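Local coordinates for protein glutamate--LysW ligase ArgX (Sulfolobus tokodaii, PDB 3VPB) that probably joins the amino group of glutamate to the gamma-carboxyl of the C-terminal glutamate of the carrier protein LysW, using ATP, in arginine biosynthesis, at residues Ile51-Val55 against Val254-Lys258; Val72-Asn76 against Gly231-Ser235; Gly85-Tyr91 against Lys127-Gly131. All coordinates share one frame. Residues are numbered along the deposited sequence.

Contact 1. Residues Ile51-Val55 against Val254-Lys258; sequences IIRPV and VPEFK. With GLU (glutamic acid), chain M.
The R53 guanidinium lies with one face over the side chain of V254, CZ to CG1 at 3.8 Å. This joins the pre-ATP-grasp domain to the substrate loop of the ATP-grasp domain. I51 and I52 lie on strand 49-52 of the parallel sheet; P54 and V55 run on as loop. Residues 254-257 are an irregular loop after strand 245-252, with F257 at the N-cap position of helix 258-264. R53 and V254 are the closest CA pair, 6.0 Å apart. R53 is m for chi1, chi2 and chi3, so the side chain curls and brings its guanidinium to the 254-258 loop. There NH1 and NH2 both donate to the carbonyl O of P255, each at 2.9 Å. NE forms a salt bridge with E14. V254 (chi1 t) also places CG1 3.7 Å from the O of P54. E256, F257 and K258 line the glutamate pocket. Y190 and R192 of the same chain, and E56 of the LysW chain, also bind the glutamate. E256 OE2 accepts from the N of the bound glutamate at 2.9 Å.

Contact 2. Residues Val72-Asn76 against Gly231-Ser235; sequences VHTIN and GEFVS
N76 closes the gap between two sheets of the ATP-grasp ligase with its side-chain amide. Strand 73-75 is the edge of the parallel pre-ATP-grasp sheet; residues 233-235 begin strand 233-241 of the antiparallel ATP-grasp sheet. N76 follows a cis peptide bond, and its CA lies 6.0 Å from that of E232. With chi1 m and chi2 -58°, the amide grips the backbone of F233: N of F233 donates to OD1 of N76 at 3.0 Å, and ND2 of N76 donates to O of F233 at 2.8 Å. ND2 also reaches O of D253. E232 has an off-well chi1 of -98° and chi2 t, which extends its carboxylate to H73. H73 is t, with chi2 78°. E232 OE2 is held by Y275 and Y280, and the H73 ring stacks on Y280. I75 (m, t) packs CG2 on CB of F233 at 4.0 Å. A water donates to O of T74 at 2.7 Å and to OE1 of E232 at 2.5 Å. H73 NE2 donates to that same OE1 of E232 at 2.7 Å, at the ring edge, near the plane of the imidazole.

Contact 3. Residues Gly85-Tyr91 against Lys127-Gly131; sequences GDKILTY and KPPIG. With ADP (adenosine-5'-diphosphate), chain L.
Two lysines of the nucleotide site, K87 and K127, hold the bound ADP from this contact. K127 extends from strand 124-127 with chi1 p and the rest t. Its NZ donates to O1A of ADP at 2.8 Å and to N7 of ADP at 2.9 Å, and is also held by N249 and Q167. K87 is m, t, t, p. Its NZ donates to O1B of ADP at 2.9 Å. The aliphatic parts of the lysines meet at CD of K87 and CE of K127, 3.9 Å apart. In this ATP-grasp domain, the start of helix 87-96 sits against the loop that leads on to the probable ATP-binding residues G131 to V137. K87 and P129 are the closest CA pair, 4.5 Å apart, and N of K87 donates to O of P129 at 2.9 Å, nearly straight. D86 (chi1 t) is the N-cap: its OD2 accepts from N of L89 at 3.1 Å and, weakly, from N of I88 at 3.0 Å. D86 OD1 is hydrogen-bonded to OH of Y62 of the second subunit. CD1 of I88 packs on CB of P129 at 3.8 Å. G131 has phi/psi 136/166, where a side chain would be jammed against the preceding carbonyl. One water accepts from NZ of K87 and donates to O of P128, both at 2.7 Å.

Contacts 1 and 2 lie side by side, with centres 10 Å apart. They touch: strands 49-52 and 73-75 are neighbours in the parallel sheet, and N of I52 probably donates to O of I75 at 2.8 Å. NH2 of R53 also packs on CE2 of F233 at 3.6 Å. Both contacts join the pre-ATP-grasp domain to the ATP-grasp domain. Contact 3 lies apart, its centre about 17 Å from that of contact 1 and about 18 Å from that of contact 2. Along the chain, contact 3 is nested inside contact 2, and contact 2 inside contact 1. Contact 1 lines the glutamate pocket, and contact 3 lines the nucleotide site.

Contact 1. Residues Ile51-Val55 against Val254-Lys258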
loop_
_atom_site.group_PDB
_atom_site.type_symbol
_atom_site.label_atom_id
_atom_site.label_comp_id
_atom_site.label_asym_id
_atom_site.label_seq_id
_atom_site.Cartn_x
_atom_site.Cartn_y
_atom_site.Cartn_z
ATOM N N ILE B 51 4.288 -27.272 15.003
ATOM C CA ILE B 51 3.401 -27.470 13.841
ATOM C C ILE B 51 3.038 -26.056 13.441
ATOM O O ILE B 51 2.480 -25.325 14.244
ATOM C CB ILE B 51 2.149 -28.262 14.215
ATOM C CG1 ILE B 51 2.531 -29.640 14.766
ATOM C CG2 ILE B 51 1.152 -28.380 13.004
ATOM C CD1 ILE B 51 1.285 -30.462 15.193
ATOM N N ILE B 52 3.448 -25.658 12.240
ATOM C CA ILE B 52 3.419 -24.239 11.877
ATOM C C ILE B 52 2.123 -24.004 11.116
ATOM O O ILE B 52 1.996 -24.404 9.970
ATOM C CB ILE B 52 4.652 -23.848 10.973
ATOM C CG1 ILE B 52 6.010 -24.127 11.679
ATOM C CG2 ILE B 52 4.520 -22.374 10.535
ATOM C CD1 ILE B 52 6.200 -23.388 13.054
ATOM N N ARG B 53 1.202 -23.279 11.748
ATOM C CA ARG B 53 -0.161 -23.111 11.233
ATOM C C ARG B 53 -0.681 -21.662 10.992
ATOM O O ARG B 53 -1.865 -21.503 10.708
ATOM C CB ARG B 53 -1.140 -23.890 12.135
ATOM C CG ARG B 53 -0.950 -25.427 12.074
ATOM C CD ARG B 53 -1.093 -25.958 10.655
ATOM N NE ARG B 53 -2.424 -25.645 10.118
ATOM C CZ ARG B 53 -2.868 -26.091 8.947
ATOM N NH1 ARG B 53 -4.093 -25.780 8.532
ATOM N NH2 ARG B 53 -2.088 -26.869 8.208
ATOM N N PRO B 54 0.174 -20.608 11.082
ATOM C CA PRO B 54 -0.402 -19.294 10.796
ATOM C C PRO B 54 -0.967 -19.185 9.375
ATOM O O PRO B 54 -0.410 -19.768 8.430
ATOM C CB PRO B 54 0.813 -18.340 10.943
ATOM C CG PRO B 54 1.715 -19.059 11.880
ATOM C CD PRO B 54 1.601 -20.483 11.402
ATOM N N VAL B 55 -2.039 -18.397 9.249
ATOM C CA VAL B 55 -2.698 -18.112 7.968
ATOM C C VAL B 55 -1.816 -17.141 7.184
ATOM O O VAL B 55 -1.771 -17.173 5.945
ATOM C CB VAL B 55 -4.104 -17.478 8.184
ATOM C CG1 VAL B 55 -4.868 -17.314 6.849
ATOM C CG2 VAL B 55 -4.934 -18.285 9.199
ATOM N N VAL B 254 1.116 -24.412 4.281
ATOM C CA VAL B 254 0.204 -24.479 5.438
ATOM C C VAL B 254 -1.157 -24.954 4.940
ATOM O O VAL B 254 -2.113 -24.163 4.799
ATOM C CB VAL B 254 0.070 -23.138 6.208
ATOM C CG1 VAL B 254 -0.764 -23.342 7.499
ATOM C CG2 VAL B 254 1.456 -22.568 6.611
ATOM N N PRO B 255 -1.257 -26.250 4.661
ATOM C CA PRO B 255 -2.441 -26.668 3.892
ATOM C C PRO B 255 -3.748 -26.617 4.665
ATOM O O PRO B 255 -3.789 -26.891 5.863
ATOM C CB PRO B 255 -2.114 -28.100 3.451
ATOM C CG PRO B 255 -0.948 -28.536 4.256
ATOM C CD PRO B 255 -0.298 -27.347 4.904
ATOM N N GLU B 256 -4.804 -26.210 3.978
ATOM C CA GLU B 256 -6.139 -26.337 4.534
ATOM C C GLU B 256 -6.655 -27.685 4.032
ATOM O O GLU B 256 -6.097 -28.244 3.071
ATOM C CB GLU B 256 -7.023 -25.173 4.105
ATOM C CG GLU B 256 -6.741 -23.830 4.842
ATOM C CD GLU B 256 -7.451 -22.658 4.161
ATOM O OE1 GLU B 256 -7.860 -21.710 4.863
ATOM O OE2 GLU B 256 -7.607 -22.703 2.915
ATOM N N PHE B 257 -7.649 -28.248 4.712
ATOM C CA PHE B 257 -8.095 -29.607 4.388
ATOM C C PHE B 257 -9.554 -29.903 4.673
ATOM O O PHE B 257 -9.932 -31.074 4.685
ATOM C CB PHE B 257 -7.169 -30.700 5.002
ATOM C CG PHE B 257 -6.837 -30.501 6.464
ATOM C CD1 PHE B 257 -7.698 -30.973 7.479
ATOM C CD2 PHE B 257 -5.628 -29.880 6.835
ATOM C CE1 PHE B 257 -7.359 -30.811 8.830
ATOM C CE2 PHE B 257 -5.303 -29.663 8.178
ATOM C CZ PHE B 257 -6.160 -30.149 9.183
ATOM N N LYS B 258 -10.395 -28.873 4.840
ATOM C CA LYS B 258 -11.839 -29.126 5.030
ATOM C C LYS B 258 -12.488 -29.784 3.810
ATOM O O LYS B 258 -13.342 -30.669 3.955
ATOM C CB LYS B 258 -12.605 -27.847 5.372
ATOM C CG LYS B 258 -12.570 -27.498 6.847
ATOM C CD LYS B 258 -13.610 -26.426 7.157
ATOM C CE LYS B 258 -13.141 -25.075 6.673
ATOM N NZ LYS B 258 -14.289 -24.228 6.290
HETATM N N GLU M . -7.023 -23.501 0.199
HETATM C CA GLU M . -7.719 -24.638 -0.461
HETATM C C GLU M . -8.816 -24.106 -1.358
HETATM O O GLU M . -9.130 -24.773 -2.362
HETATM C CB GLU M . -8.320 -25.594 0.583
HETATM C CG GLU M . -8.841 -26.893 -0.005
HETATM C CD GLU M . -9.429 -27.840 1.041
HETATM O OE1 GLU M . -10.099 -27.357 1.989
HETATM O OE2 GLU M . -9.217 -29.074 0.885
HETATM O OXT GLU M . -9.417 -23.040 -1.090
#

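Contact 2. Residues Val72-Asn76 against Gly231-Ser235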
loop_
_atom_site.group_PDB
_atom_site.type_symbol
_atom_site.label_atom_id
_atom_site.label_comp_id
_atom_site.label_asym_id
_atom_site.label_seq_id
_atom_site.Cartn_x
_atom_site.Cartn_y
_atom_site.Cartn_z
ATOM N N VAL B 72 14.318 -26.426 17.430
ATOM C CA VAL B 72 13.006 -27.107 17.388
ATOM C C VAL B 72 12.833 -27.566 15.949
ATOM O O VAL B 72 13.150 -26.827 15.027
ATOM C CB VAL B 72 11.812 -26.161 17.790
ATOM C CG1 VAL B 72 10.448 -26.903 17.728
ATOM C CG2 VAL B 72 12.021 -25.549 19.180
ATOM N N HIS B 73 12.373 -28.793 15.751
ATOM C CA HIS B 73 12.048 -29.249 14.419
ATOM C C HIS B 73 10.685 -28.709 14.011
ATOM O O HIS B 73 9.699 -28.976 14.675
ATOM C CB HIS B 73 12.008 -30.759 14.328
ATOM C CG HIS B 73 11.738 -31.240 12.941
ATOM N ND1 HIS B 73 12.712 -31.260 11.967
ATOM C CD2 HIS B 73 10.595 -31.645 12.341
ATOM C CE1 HIS B 73 12.183 -31.676 10.826
ATOM N NE2 HIS B 73 10.901 -31.922 11.029
ATOM N N THR B 74 10.637 -27.961 12.921
ATOM C CA THR B 74 9.381 -27.338 12.532
ATOM C C THR B 74 8.782 -28.046 11.328
ATOM O O THR B 74 9.509 -28.530 10.435
ATOM C CB THR B 74 9.541 -25.848 12.213
ATOM O OG1 THR B 74 10.437 -25.694 11.100
ATOM C CG2 THR B 74 10.075 -25.108 13.415
ATOM N N ILE B 75 7.452 -28.109 11.317
ATOM C CA ILE B 75 6.707 -28.732 10.228
ATOM C C ILE B 75 5.669 -27.709 9.787
ATOM O O ILE B 75 4.745 -27.463 10.549
ATOM C CB ILE B 75 5.963 -30.010 10.751
ATOM C CG1 ILE B 75 6.967 -31.095 11.243
ATOM C CG2 ILE B 75 4.977 -30.582 9.687
ATOM C CD1 ILE B 75 6.246 -32.245 11.991
ATOM N N ASN B 76 5.815 -27.109 8.597
ATOM C CA ASN B 76 6.984 -27.249 7.729
ATOM C C ASN B 76 8.184 -26.393 8.137
ATOM O O ASN B 76 8.057 -25.468 8.937
ATOM C CB ASN B 76 6.597 -26.937 6.266
ATOM C CG ASN B 76 5.608 -27.939 5.721
ATOM O OD1 ASN B 76 5.880 -29.126 5.705
ATOM N ND2 ASN B 76 4.427 -27.469 5.339
ATOM N N GLY B 231 8.862 -31.048 1.428
ATOM C CA GLY B 231 7.818 -30.743 2.417
ATOM C C GLY B 231 7.409 -31.957 3.238
ATOM O O GLY B 231 7.278 -33.046 2.702
ATOM N N GLU B 232 7.222 -31.774 4.538
ATOM C CA GLU B 232 6.706 -32.827 5.410
ATOM C C GLU B 232 5.198 -32.915 5.490
ATOM O O GLU B 232 4.648 -33.985 5.751
ATOM C CB GLU B 232 7.273 -32.691 6.834
ATOM C CG GLU B 232 8.447 -33.619 7.060
ATOM C CD GLU B 232 8.899 -33.632 8.500
ATOM O OE1 GLU B 232 9.269 -32.556 9.009
ATOM O OE2 GLU B 232 8.894 -34.728 9.099
ATOM N N PHE B 233 4.509 -31.777 5.318
ATOM C CA PHE B 233 3.052 -31.791 5.331
ATOM C C PHE B 233 2.619 -30.697 4.373
ATOM O O PHE B 233 2.582 -29.531 4.742
ATOM C CB PHE B 233 2.485 -31.566 6.747
ATOM C CG PHE B 233 0.984 -31.406 6.818
ATOM C CD1 PHE B 233 0.128 -32.211 6.069
ATOM C CD2 PHE B 233 0.420 -30.460 7.674
ATOM C CE1 PHE B 233 -1.250 -32.072 6.168
ATOM C CE2 PHE B 233 -0.948 -30.308 7.775
ATOM C CZ PHE B 233 -1.800 -31.104 7.029
ATOM N N VAL B 234 2.345 -31.070 3.128
ATOM C CA VAL B 234 2.082 -30.053 2.100
ATOM C C VAL B 234 0.918 -30.447 1.205
ATOM O O VAL B 234 0.590 -31.643 1.073
ATOM C CB VAL B 234 3.319 -29.777 1.201
ATOM C CG1 VAL B 234 4.472 -29.084 1.983
ATOM C CG2 VAL B 234 3.792 -31.071 0.532
ATOM N N SER B 235 0.294 -29.451 0.587
ATOM C CA SER B 235 -0.676 -29.751 -0.455
ATOM C C SER B 235 -0.083 -29.447 -1.823
ATOM O O SER B 235 0.914 -28.706 -1.961
ATOM C CB SER B 235 -2.006 -29.002 -0.231
ATOM O OG SER B 235 -1.804 -27.617 -0.344
HETATM O O HOH W 1 9.535 -30.185 8.248
#

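Contact 3. Residues Gly85-Tyr91 against Lys127-Gly131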
loop_
_atom_site.group_PDB
_atom_site.type_symbol
_atom_site.label_atom_id
_atom_site.label_comp_id
_atom_site.label_asym_id
_atom_site.label_seq_id
_atom_site.Cartn_x
_atom_site.Cartn_y
_atom_site.Cartn_z
ATOM N N GLY B 85 5.760 -21.255 -0.616
ATOM C CA GLY B 85 4.985 -20.005 -0.535
ATOM C C GLY B 85 5.262 -19.055 -1.687
ATOM O O GLY B 85 4.627 -17.999 -1.806
ATOM N N ASP B 86 6.251 -19.381 -2.506
ATOM C CA ASP B 86 6.583 -18.560 -3.661
ATOM C C ASP B 86 6.521 -19.370 -4.945
ATOM O O ASP B 86 7.343 -20.284 -5.156
ATOM C CB ASP B 86 7.958 -17.953 -3.488
ATOM C CG ASP B 86 8.216 -16.863 -4.499
ATOM O OD1 ASP B 86 8.312 -15.709 -4.057
ATOM O OD2 ASP B 86 8.298 -17.166 -5.726
ATOM N N LYS B 87 5.529 -19.070 -5.783
ATOM C CA LYS B 87 5.300 -19.850 -6.998
ATOM C C LYS B 87 6.479 -19.838 -7.964
ATOM O O LYS B 87 6.742 -20.862 -8.590
ATOM C CB LYS B 87 4.026 -19.415 -7.713
ATOM C CG LYS B 87 2.768 -19.747 -6.913
ATOM C CD LYS B 87 1.523 -19.584 -7.774
ATOM C CE LYS B 87 0.270 -20.024 -6.998
ATOM N NZ LYS B 87 -0.047 -19.013 -5.934
ATOM N N ILE B 88 7.219 -18.731 -8.049
ATOM C CA ILE B 88 8.394 -18.685 -8.952
ATOM C C ILE B 88 9.499 -19.604 -8.440
ATOM O O ILE B 88 10.110 -20.343 -9.229
ATOM C CB ILE B 88 8.903 -17.232 -9.198
ATOM C CG1 ILE B 88 7.842 -16.443 -9.976
ATOM C CG2 ILE B 88 10.305 -17.230 -9.916
ATOM C CD1 ILE B 88 8.063 -14.931 -9.999
ATOM N N LEU B 89 9.738 -19.573 -7.128
ATOM C CA LEU B 89 10.762 -20.453 -6.532
ATOM C C LEU B 89 10.374 -21.932 -6.672
ATOM O O LEU B 89 11.237 -22.793 -6.922
ATOM C CB LEU B 89 10.993 -20.081 -5.059
ATOM C CG LEU B 89 11.426 -18.628 -4.819
ATOM C CD1 LEU B 89 11.796 -18.537 -3.380
ATOM C CD2 LEU B 89 12.595 -18.208 -5.734
ATOM N N THR B 90 9.085 -22.212 -6.498
ATOM C CA THR B 90 8.548 -23.568 -6.678
ATOM C C THR B 90 8.743 -24.021 -8.128
ATOM O O THR B 90 9.273 -25.106 -8.382
ATOM C CB THR B 90 7.056 -23.639 -6.304
ATOM O OG1 THR B 90 6.914 -23.439 -4.898
ATOM C CG2 THR B 90 6.452 -24.987 -6.668
ATOM N N TYR B 91 8.307 -23.197 -9.077
ATOM C CA TYR B 91 8.444 -23.568 -10.510
ATOM C C TYR B 91 9.916 -23.760 -10.859
ATOM O O TYR B 91 10.264 -24.681 -11.606
ATOM C CB TYR B 91 7.827 -22.506 -11.432
ATOM C CG TYR B 91 6.313 -22.468 -11.460
ATOM C CD1 TYR B 91 5.648 -21.243 -11.538
ATOM C CD2 TYR B 91 5.545 -23.634 -11.432
ATOM C CE1 TYR B 91 4.260 -21.171 -11.577
ATOM C CE2 TYR B 91 4.155 -23.590 -11.458
ATOM C CZ TYR B 91 3.518 -22.356 -11.541
ATOM O OH TYR B 91 2.163 -22.307 -11.591
ATOM N N LYS B 127 -0.608 -14.460 -12.830
ATOM C CA LYS B 127 -0.785 -14.445 -11.391
ATOM C C LYS B 127 0.523 -14.063 -10.712
ATOM O O LYS B 127 1.601 -14.239 -11.292
ATOM C CB LYS B 127 -1.324 -15.795 -10.882
ATOM C CG LYS B 127 -0.336 -16.956 -11.117
ATOM C CD LYS B 127 -1.048 -18.317 -11.027
ATOM C CE LYS B 127 -0.056 -19.445 -11.314
ATOM N NZ LYS B 127 -0.821 -20.758 -11.474
ATOM N N PRO B 128 0.434 -13.527 -9.491
ATOM C CA PRO B 128 1.677 -13.166 -8.797
ATOM C C PRO B 128 2.282 -14.409 -8.119
ATOM O O PRO B 128 1.569 -15.403 -7.952
ATOM C CB PRO B 128 1.215 -12.163 -7.740
ATOM C CG PRO B 128 -0.187 -11.762 -8.106
ATOM C CD PRO B 128 -0.767 -12.957 -8.842
ATOM N N PRO B 129 3.550 -14.335 -7.699
ATOM C CA PRO B 129 4.181 -15.465 -7.031
ATOM C C PRO B 129 3.685 -15.698 -5.613
ATOM O O PRO B 129 3.815 -16.795 -5.103
ATOM C CB PRO B 129 5.674 -15.097 -7.046
ATOM C CG PRO B 129 5.709 -13.608 -7.081
ATOM C CD PRO B 129 4.496 -13.226 -7.920
ATOM N N ILE B 130 3.155 -14.668 -4.973
ATOM C CA ILE B 130 2.597 -14.838 -3.641
ATOM C C ILE B 130 1.105 -14.653 -3.695
ATOM O O ILE B 130 0.580 -13.918 -4.543
ATOM C CB ILE B 130 3.224 -13.896 -2.578
ATOM C CG1 ILE B 130 3.320 -12.451 -3.096
ATOM C CG2 ILE B 130 4.572 -14.428 -2.136
ATOM C CD1 ILE B 130 3.807 -11.468 -2.034
ATOM N N GLY B 131 0.423 -15.364 -2.809
ATOM C CA GLY B 131 -1.009 -15.317 -2.730
ATOM C C GLY B 131 -1.542 -16.722 -2.576
ATOM O O GLY B 131 -0.809 -17.715 -2.771
HETATM P PB ADP L . -3.546 -20.029 -5.406
HETATM O O1B ADP L . -2.297 -20.211 -4.629
HETATM O O2B ADP L . -4.596 -21.116 -5.245
HETATM O O3B ADP L . -4.154 -18.657 -5.348
HETATM P PA ADP L . -3.290 -21.222 -8.044
HETATM O O1A ADP L . -2.134 -21.035 -9.022
HETATM O O2A ADP L . -3.600 -22.546 -7.383
HETATM O O3A ADP L . -3.063 -20.070 -6.945
HETATM O "O5'" ADP L . -4.598 -20.722 -8.831
HETATM C "C5'" ADP L . -5.916 -20.762 -8.284
HETATM C "C4'" ADP L . -6.868 -21.388 -9.286
HETATM O "O4'" ADP L . -6.753 -20.690 -10.531
HETATM C "C3'" ADP L . -6.469 -22.835 -9.587
HETATM O "O3'" ADP L . -7.124 -23.744 -8.693
HETATM C "C2'" ADP L . -6.946 -23.023 -11.007
HETATM O "O2'" ADP L . -8.351 -23.312 -11.029
HETATM C "C1'" ADP L . -6.756 -21.650 -11.594
HETATM N N9 ADP L . -5.465 -21.560 -12.302
HETATM C C8 ADP L . -4.301 -21.027 -11.847
HETATM N N7 ADP L . -3.381 -21.094 -12.820
HETATM C C5 ADP L . -3.957 -21.663 -13.898
HETATM C C6 ADP L . -3.533 -22.053 -15.248
HETATM N N6 ADP L . -2.276 -21.794 -15.657
HETATM N N1 ADP L . -4.464 -22.593 -16.090
HETATM C C2 ADP L . -5.724 -22.835 -15.709
HETATM N N3 ADP L . -6.159 -22.529 -14.461
HETATM C C4 ADP L . -5.320 -21.964 -13.551
HETATM O O HOH W 2 1.992 -17.293 -1.056
HETATM O O HOH W 3 1.870 -18.793 -3.815
HETATM O O HOH W 4 -0.664 -16.717 -7.174
#